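Local coordinates for protein beta-galactosidase (PDB 4OIF) that probably hydrolyses terminal non-reducing beta-D-galactose residues of beta-D-galactosides, as a zinc-binding, trimeric member of glycosyl hydrolase family 42, at residues V443-P448 against D605-L610; K588-Y593 against M611-L616. All blocks are in the same frame, centred on the assembly; numbering follows the deposited sequence.

Contact 1 (V443-P448 against D605-L610); sequences VQHYRP and DFYQEL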
loop_
_atom_site.group_PDB
_atom_site.type_symbol
_atom_site.label_atom_id
_atom_site.label_comp_id
_atom_site.label_asym_id
_atom_site.label_seq_id
_atom_site.Cartn_x
_atom_site.Cartn_y
_atom_site.Cartn_z
ATOM N N VAL A 443 2.207 -26.007 -10.576
ATOM C CA VAL A 443 2.464 -26.813 -9.380
ATOM C C VAL A 443 1.237 -27.671 -8.989
ATOM O O VAL A 443 1.377 -28.808 -8.522
ATOM C CB VAL A 443 2.897 -25.922 -8.199
ATOM C CG1 VAL A 443 3.125 -26.748 -6.957
ATOM C CG2 VAL A 443 4.154 -25.180 -8.550
ATOM N N GLN A 444 0.039 -27.136 -9.205
ATOM C CA GLN A 444 -1.180 -27.913 -8.967
ATOM C C GLN A 444 -1.212 -29.145 -9.856
ATOM O O GLN A 444 -1.686 -30.210 -9.445
ATOM C CB GLN A 444 -2.444 -27.087 -9.213
ATOM C CG GLN A 444 -2.686 -26.027 -8.177
ATOM C CD GLN A 444 -2.083 -26.416 -6.849
ATOM O OE1 GLN A 444 -2.556 -27.349 -6.185
ATOM N NE2 GLN A 444 -1.016 -25.716 -6.454
ATOM N N HIS A 445 -0.716 -29.012 -11.080
ATOM C CA HIS A 445 -0.749 -30.187 -11.947
ATOM C C HIS A 445 0.399 -31.163 -11.651
ATOM O O HIS A 445 0.286 -32.369 -11.869
ATOM C CB HIS A 445 -0.779 -29.738 -13.400
ATOM C CG HIS A 445 -2.094 -29.134 -13.782
ATOM N ND1 HIS A 445 -3.021 -29.795 -14.557
ATOM C CD2 HIS A 445 -2.672 -27.963 -13.415
ATOM C CE1 HIS A 445 -4.095 -29.038 -14.691
ATOM N NE2 HIS A 445 -3.909 -27.922 -14.008
ATOM N N TYR A 446 1.475 -30.634 -11.097
ATOM C CA TYR A 446 2.583 -31.436 -10.613
ATOM C C TYR A 446 2.177 -32.293 -9.414
ATOM O O TYR A 446 2.640 -33.428 -9.265
ATOM C CB TYR A 446 3.719 -30.488 -10.249
ATOM C CG TYR A 446 5.014 -31.059 -9.719
ATOM C CD1 TYR A 446 5.955 -31.605 -10.577
ATOM C CD2 TYR A 446 5.346 -30.938 -8.371
ATOM C CE1 TYR A 446 7.171 -32.071 -10.105
ATOM C CE2 TYR A 446 6.566 -31.393 -7.884
ATOM C CZ TYR A 446 7.480 -31.961 -8.760
ATOM O OH TYR A 446 8.702 -32.425 -8.290
ATOM N N ARG A 447 1.307 -31.738 -8.567
ATOM C CA ARG A 447 0.986 -32.336 -7.271
ATOM C C ARG A 447 0.709 -33.859 -7.282
ATOM O O ARG A 447 1.315 -34.586 -6.504
ATOM C CB ARG A 447 -0.203 -31.608 -6.624
ATOM C CG ARG A 447 -0.638 -32.244 -5.303
ATOM C CD ARG A 447 -1.968 -31.717 -4.819
ATOM N NE ARG A 447 -1.905 -30.280 -4.590
ATOM C CZ ARG A 447 -1.364 -29.731 -3.505
ATOM N NH1 ARG A 447 -0.849 -30.507 -2.556
ATOM N NH2 ARG A 447 -1.339 -28.412 -3.364
ATOM N N PRO A 448 -0.194 -34.349 -8.152
ATOM C CA PRO A 448 -0.450 -35.796 -8.099
ATOM C C PRO A 448 0.772 -36.645 -8.434
ATOM O O PRO A 448 0.912 -37.739 -7.900
ATOM C CB PRO A 448 -1.551 -36.002 -9.154
ATOM C CG PRO A 448 -2.191 -34.678 -9.301
ATOM C CD PRO A 448 -1.072 -33.683 -9.132
ATOM N N ASP A 605 -7.494 -37.754 -9.322
ATOM C CA ASP A 605 -8.252 -38.804 -10.010
ATOM C C ASP A 605 -7.975 -38.848 -11.539
ATOM O O ASP A 605 -7.714 -39.921 -12.134
ATOM C CB ASP A 605 -9.744 -38.615 -9.714
ATOM C CG ASP A 605 -10.080 -38.760 -8.204
ATOM O OD1 ASP A 605 -9.240 -39.262 -7.432
ATOM O OD2 ASP A 605 -11.190 -38.385 -7.778
ATOM N N PHE A 606 -8.005 -37.671 -12.153
ATOM C CA PHE A 606 -7.763 -37.496 -13.580
ATOM C C PHE A 606 -6.404 -38.073 -13.981
ATOM O O PHE A 606 -6.263 -38.926 -14.899
ATOM C CB PHE A 606 -7.848 -35.995 -13.929
ATOM C CG PHE A 606 -7.671 -35.697 -15.388
ATOM C CD1 PHE A 606 -8.756 -35.720 -16.250
ATOM C CD2 PHE A 606 -6.417 -35.413 -15.905
ATOM C CE1 PHE A 606 -8.587 -35.462 -17.614
ATOM C CE2 PHE A 606 -6.250 -35.162 -17.256
ATOM C CZ PHE A 606 -7.342 -35.189 -18.110
ATOM N N TYR A 607 -5.392 -37.604 -13.264
ATOM C CA TYR A 607 -4.038 -38.012 -13.572
ATOM C C TYR A 607 -3.770 -39.437 -13.109
ATOM O O TYR A 607 -2.870 -40.085 -13.623
ATOM C CB TYR A 607 -3.030 -37.038 -12.965
ATOM C CG TYR A 607 -2.923 -35.757 -13.763
ATOM C CD1 TYR A 607 -2.561 -35.785 -15.105
ATOM C CD2 TYR A 607 -3.194 -34.529 -13.185
ATOM C CE1 TYR A 607 -2.469 -34.624 -15.847
ATOM C CE2 TYR A 607 -3.107 -33.360 -13.921
ATOM C CZ TYR A 607 -2.739 -33.414 -15.245
ATOM O OH TYR A 607 -2.646 -32.256 -15.968
ATOM N N GLN A 608 -4.560 -39.935 -12.164
ATOM C CA GLN A 608 -4.418 -41.321 -11.751
ATOM C C GLN A 608 -4.783 -42.185 -12.924
ATOM O O GLN A 608 -4.065 -43.147 -13.264
ATOM C CB GLN A 608 -5.309 -41.663 -10.562
ATOM C CG GLN A 608 -4.991 -43.020 -9.963
ATOM C CD GLN A 608 -3.563 -43.089 -9.430
ATOM O OE1 GLN A 608 -3.024 -42.095 -8.930
ATOM N NE2 GLN A 608 -2.940 -44.260 -9.545
ATOM N N GLU A 609 -5.905 -41.824 -13.548
ATOM C CA GLU A 609 -6.325 -42.526 -14.754
ATOM C C GLU A 609 -5.271 -42.439 -15.835
ATOM O O GLU A 609 -4.998 -43.433 -16.512
ATOM C CB GLU A 609 -7.644 -41.985 -15.280
ATOM C CG GLU A 609 -8.827 -42.430 -14.464
ATOM C CD GLU A 609 -9.930 -42.970 -15.330
ATOM O OE1 GLU A 609 -9.737 -43.000 -16.565
ATOM O OE2 GLU A 609 -10.985 -43.352 -14.779
ATOM N N LEU A 610 -4.671 -41.266 -16.007
ATOM C CA LEU A 610 -3.602 -41.200 -17.016
ATOM C C LEU A 610 -2.373 -42.064 -16.651
ATOM O O LEU A 610 -1.689 -42.574 -17.535
ATOM C CB LEU A 610 -3.174 -39.752 -17.257
ATOM C CG LEU A 610 -4.123 -39.015 -18.207
ATOM C CD1 LEU A 610 -3.710 -37.554 -18.404
ATOM C CD2 LEU A 610 -4.208 -39.737 -19.554
#
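His-445 and Tyr-607 join two helices by a hydrogen bond through their side chains. ND1 of His-445 lies 2.9 Å from OH of Tyr-607. The bond is nearly straight, at 171°, and either group could be the donor. The hydroxyl meets the imidazole at its edge, in the ring plane. The two rings meet rim to rim, with planes at 78°, and neither covers the other's face. In Tyr-607, CG stands anti to the carbonyl carbon (chi1 -77°), which sends the ring across to the other helix. Nearer its root, CD2 of Tyr-607 is 4.0 Å from CG of Pro-448. One face of the tyrosine ring is covered by Phe-606, whose CD2 sits 3.9 Å above the ring centre. All three touching residues are buried, and the bond gives ND1 and the hydroxyl a partner there.

The partly exposed side has polar groups that do not meet the other segment. Arg-447 is held by Gln-444 on its own helix, with NH2 3.3 Å from OE1, and by Asp-600 and Asp-298. OE1 of Gln-608 accepts a hydrogen bond from NE of Arg-452.

This is helix-to-helix packing in an alpha/beta layer: helices 438-451 and 600-613 rest on the mixed sheet of the trimerisation domain. His-445 and Tyr-607 touch Ile-472 of strand 470-473. Val-443 and Tyr-446 turn to helix 296-312 of the TIM barrel.

Contact 2 (K588-Y593 against M611-L616); sequences KGQAYY and MEKLDL
Gln-590 and Tyr-592 on strand 589-594 meet Lys-613 near the end of a helix, with backbones well apart: the nearest CA atoms, of Gln-590 and Leu-614, are 11.1 Å from each other. Side chains bridge the distance. The two strand residues point to the same side. Tyr-592 OH donates to OE1 of Gln-590 at 2.7 Å. The hydroxyl sits above the amide plane, 38° out of it. Lys-613 comes to this pair with CG anti to the backbone N (chi1 -162°); its chain is extended, and only the last torsion bends. Its methylenes pack on the two oxygens: CE of Lys-613 lies 3.3 Å from OE1 of Gln-590, and CD of Lys-613 3.8 Å from OH of Tyr-592. NZ of Lys-613 is also 3.3 Å from OE1 of Gln-590. With an alanine in place of Gln-590, the Tyr-592 hydroxyl would probably lose this acceptor, and the end of Lys-613 would be freer to turn.

Asp-615, with positive phi, is the first residue to leave helical angles, in a Schellman motif. N of Leu-616 bonds to O of Met-611 at 2.9 Å, and N of Asp-615 to O of Glu-612 at 3.3 Å.

Helix 600-613 thus packs by its last turn against the strand that precedes it. That strand runs parallel to 496-500, where Tyr-592 touches Thr-496 and Val-498, and antiparallel to 579-586.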
loop_
_atom_site.group_PDB
_atom_site.type_symbol
_atom_site.label_atom_id
_atom_site.label_comp_id
_atom_site.label_asym_id
_atom_site.label_seq_id
_atom_site.Cartn_x
_atom_site.Cartn_y
_atom_site.Cartn_z
ATOM N N LYS A 588 -2.024 -41.139 -33.486
ATOM C CA LYS A 588 -1.733 -42.193 -32.518
ATOM C C LYS A 588 -1.930 -41.744 -31.071
ATOM O O LYS A 588 -1.966 -42.567 -30.166
ATOM C CB LYS A 588 -0.305 -42.705 -32.696
ATOM C CG LYS A 588 -0.074 -43.509 -33.965
ATOM C CD LYS A 588 1.383 -43.957 -34.053
ATOM C CE LYS A 588 1.741 -44.524 -35.425
ATOM N NZ LYS A 588 3.198 -44.825 -35.527
ATOM N N GLY A 589 -2.083 -40.444 -30.849
ATOM C CA GLY A 589 -2.116 -39.936 -29.490
ATOM C C GLY A 589 -3.457 -39.486 -28.952
ATOM O O GLY A 589 -4.515 -39.820 -29.489
ATOM N N GLN A 590 -3.398 -38.723 -27.866
ATOM C CA GLN A 590 -4.585 -38.258 -27.163
ATOM C C GLN A 590 -4.408 -36.839 -26.656
ATOM O O GLN A 590 -3.319 -36.458 -26.245
ATOM C CB GLN A 590 -4.911 -39.168 -25.988
ATOM C CG GLN A 590 -5.919 -40.226 -26.293
ATOM C CD GLN A 590 -6.649 -40.653 -25.049
ATOM O OE1 GLN A 590 -6.032 -41.086 -24.078
ATOM N NE2 GLN A 590 -7.971 -40.515 -25.059
ATOM N N ALA A 591 -5.489 -36.067 -26.677
ATOM C CA ALA A 591 -5.470 -34.707 -26.169
ATOM C C ALA A 591 -6.655 -34.474 -25.240
ATOM O O ALA A 591 -7.812 -34.656 -25.617
ATOM C CB ALA A 591 -5.466 -33.703 -27.323
ATOM N N TYR A 592 -6.340 -34.089 -24.011
ATOM C CA TYR A 592 -7.325 -33.769 -22.990
ATOM C C TYR A 592 -7.402 -32.256 -22.724
ATOM O O TYR A 592 -6.376 -31.574 -22.646
ATOM C CB TYR A 592 -6.980 -34.470 -21.678
ATOM C CG TYR A 592 -7.007 -35.971 -21.720
ATOM C CD1 TYR A 592 -5.991 -36.684 -22.341
ATOM C CD2 TYR A 592 -8.028 -36.682 -21.103
ATOM C CE1 TYR A 592 -6.006 -38.060 -22.374
ATOM C CE2 TYR A 592 -8.043 -38.059 -21.118
ATOM C CZ TYR A 592 -7.029 -38.742 -21.756
ATOM O OH TYR A 592 -7.035 -40.111 -21.786
ATOM N N TYR A 593 -8.617 -31.746 -22.545
ATOM C CA TYR A 593 -8.802 -30.352 -22.172
ATOM C C TYR A 593 -9.542 -30.268 -20.851
ATOM O O TYR A 593 -10.617 -30.860 -20.695
ATOM C CB TYR A 593 -9.566 -29.602 -23.263
ATOM C CG TYR A 593 -9.592 -28.098 -23.090
ATOM C CD1 TYR A 593 -10.684 -27.463 -22.497
ATOM C CD2 TYR A 593 -8.532 -27.303 -23.540
ATOM C CE1 TYR A 593 -10.718 -26.071 -22.350
ATOM C CE2 TYR A 593 -8.551 -25.908 -23.390
ATOM C CZ TYR A 593 -9.647 -25.300 -22.796
ATOM O OH TYR A 593 -9.679 -23.929 -22.646
ATOM N N MET A 611 -2.108 -42.237 -15.357
ATOM C CA MET A 611 -0.957 -43.013 -14.880
ATOM C C MET A 611 -1.177 -44.506 -15.104
ATOM O O MET A 611 -0.249 -45.246 -15.430
ATOM C CB MET A 611 -0.702 -42.771 -13.386
ATOM C CG MET A 611 -0.103 -41.429 -12.983
ATOM S SD MET A 611 -0.321 -41.179 -11.197
ATOM C CE MET A 611 0.177 -39.469 -11.004
ATOM N N GLU A 612 -2.405 -44.960 -14.889
ATOM C CA GLU A 612 -2.718 -46.343 -15.188
ATOM C C GLU A 612 -2.687 -46.546 -16.700
ATOM O O GLU A 612 -2.065 -47.488 -17.193
ATOM C CB GLU A 612 -4.072 -46.723 -14.594
ATOM C CG GLU A 612 -4.051 -46.749 -13.071
ATOM C CD GLU A 612 -5.434 -46.824 -12.452
ATOM O OE1 GLU A 612 -6.429 -46.830 -13.207
ATOM O OE2 GLU A 612 -5.522 -46.868 -11.205
ATOM N N LYS A 613 -3.327 -45.635 -17.429
ATOM C CA LYS A 613 -3.407 -45.722 -18.882
ATOM C C LYS A 613 -2.031 -45.792 -19.543
ATOM O O LYS A 613 -1.816 -46.583 -20.454
ATOM C CB LYS A 613 -4.188 -44.532 -19.432
ATOM C CG LYS A 613 -4.714 -44.712 -20.844
ATOM C CD LYS A 613 -5.617 -43.539 -21.235
ATOM C CE LYS A 613 -6.473 -43.866 -22.449
ATOM N NZ LYS A 613 -5.637 -44.339 -23.589
ATOM N N LEU A 614 -1.097 -44.980 -19.065
ATOM C CA LEU A 614 0.213 -44.876 -19.689
ATOM C C LEU A 614 1.299 -45.644 -18.951
ATOM O O LEU A 614 2.478 -45.559 -19.319
ATOM C CB LEU A 614 0.630 -43.413 -19.790
ATOM C CG LEU A 614 -0.314 -42.547 -20.593
ATOM C CD1 LEU A 614 0.245 -41.141 -20.657
ATOM C CD2 LEU A 614 -0.459 -43.153 -21.971
ATOM N N ASP A 615 0.911 -46.380 -17.916
ATOM C CA ASP A 615 1.877 -47.137 -17.128
ATOM C C ASP A 615 2.980 -46.225 -16.582
ATOM O O ASP A 615 4.163 -46.441 -16.833
ATOM C CB ASP A 615 2.481 -48.271 -17.967
ATOM C CG ASP A 615 3.358 -49.208 -17.145
ATOM O OD1 ASP A 615 3.047 -49.442 -15.956
ATOM O OD2 ASP A 615 4.369 -49.699 -17.687
ATOM N N LEU A 616 2.570 -45.193 -15.850
ATOM C CA LEU A 616 3.497 -44.256 -15.229
ATOM C C LEU A 616 3.837 -44.724 -13.827
ATOM O O LEU A 616 2.954 -44.832 -12.974
ATOM C CB LEU A 616 2.894 -42.851 -15.188
ATOM C CG LEU A 616 2.408 -42.330 -16.536
ATOM C CD1 LEU A 616 1.813 -40.944 -16.374
ATOM C CD2 LEU A 616 3.540 -42.343 -17.561
#

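How the contacts relate
Helix 600-613 links the two contacts, whose centres are 12 Å apart. Contact 1 ties its middle to helix 438-451. Contact 2 ties its end to strand 589-594. Along the chain their segments alternate, so the two contacts cross. They meet directly where CZ of Phe-606 lies 3.4 Å from CD2 of Tyr-592. Leu-610 adds packing, with its CD2 3.6 Å from OH of Tyr-592. Contact 1 is buried; contact 2 reaches the solvent at Lys-613. Both lie within the trimerisation domain, but no other subunit touches their segments. Both are also away from the predicted catalytic residues, Glu-158 and Glu-322, and from the zinc site, so they are structural packing.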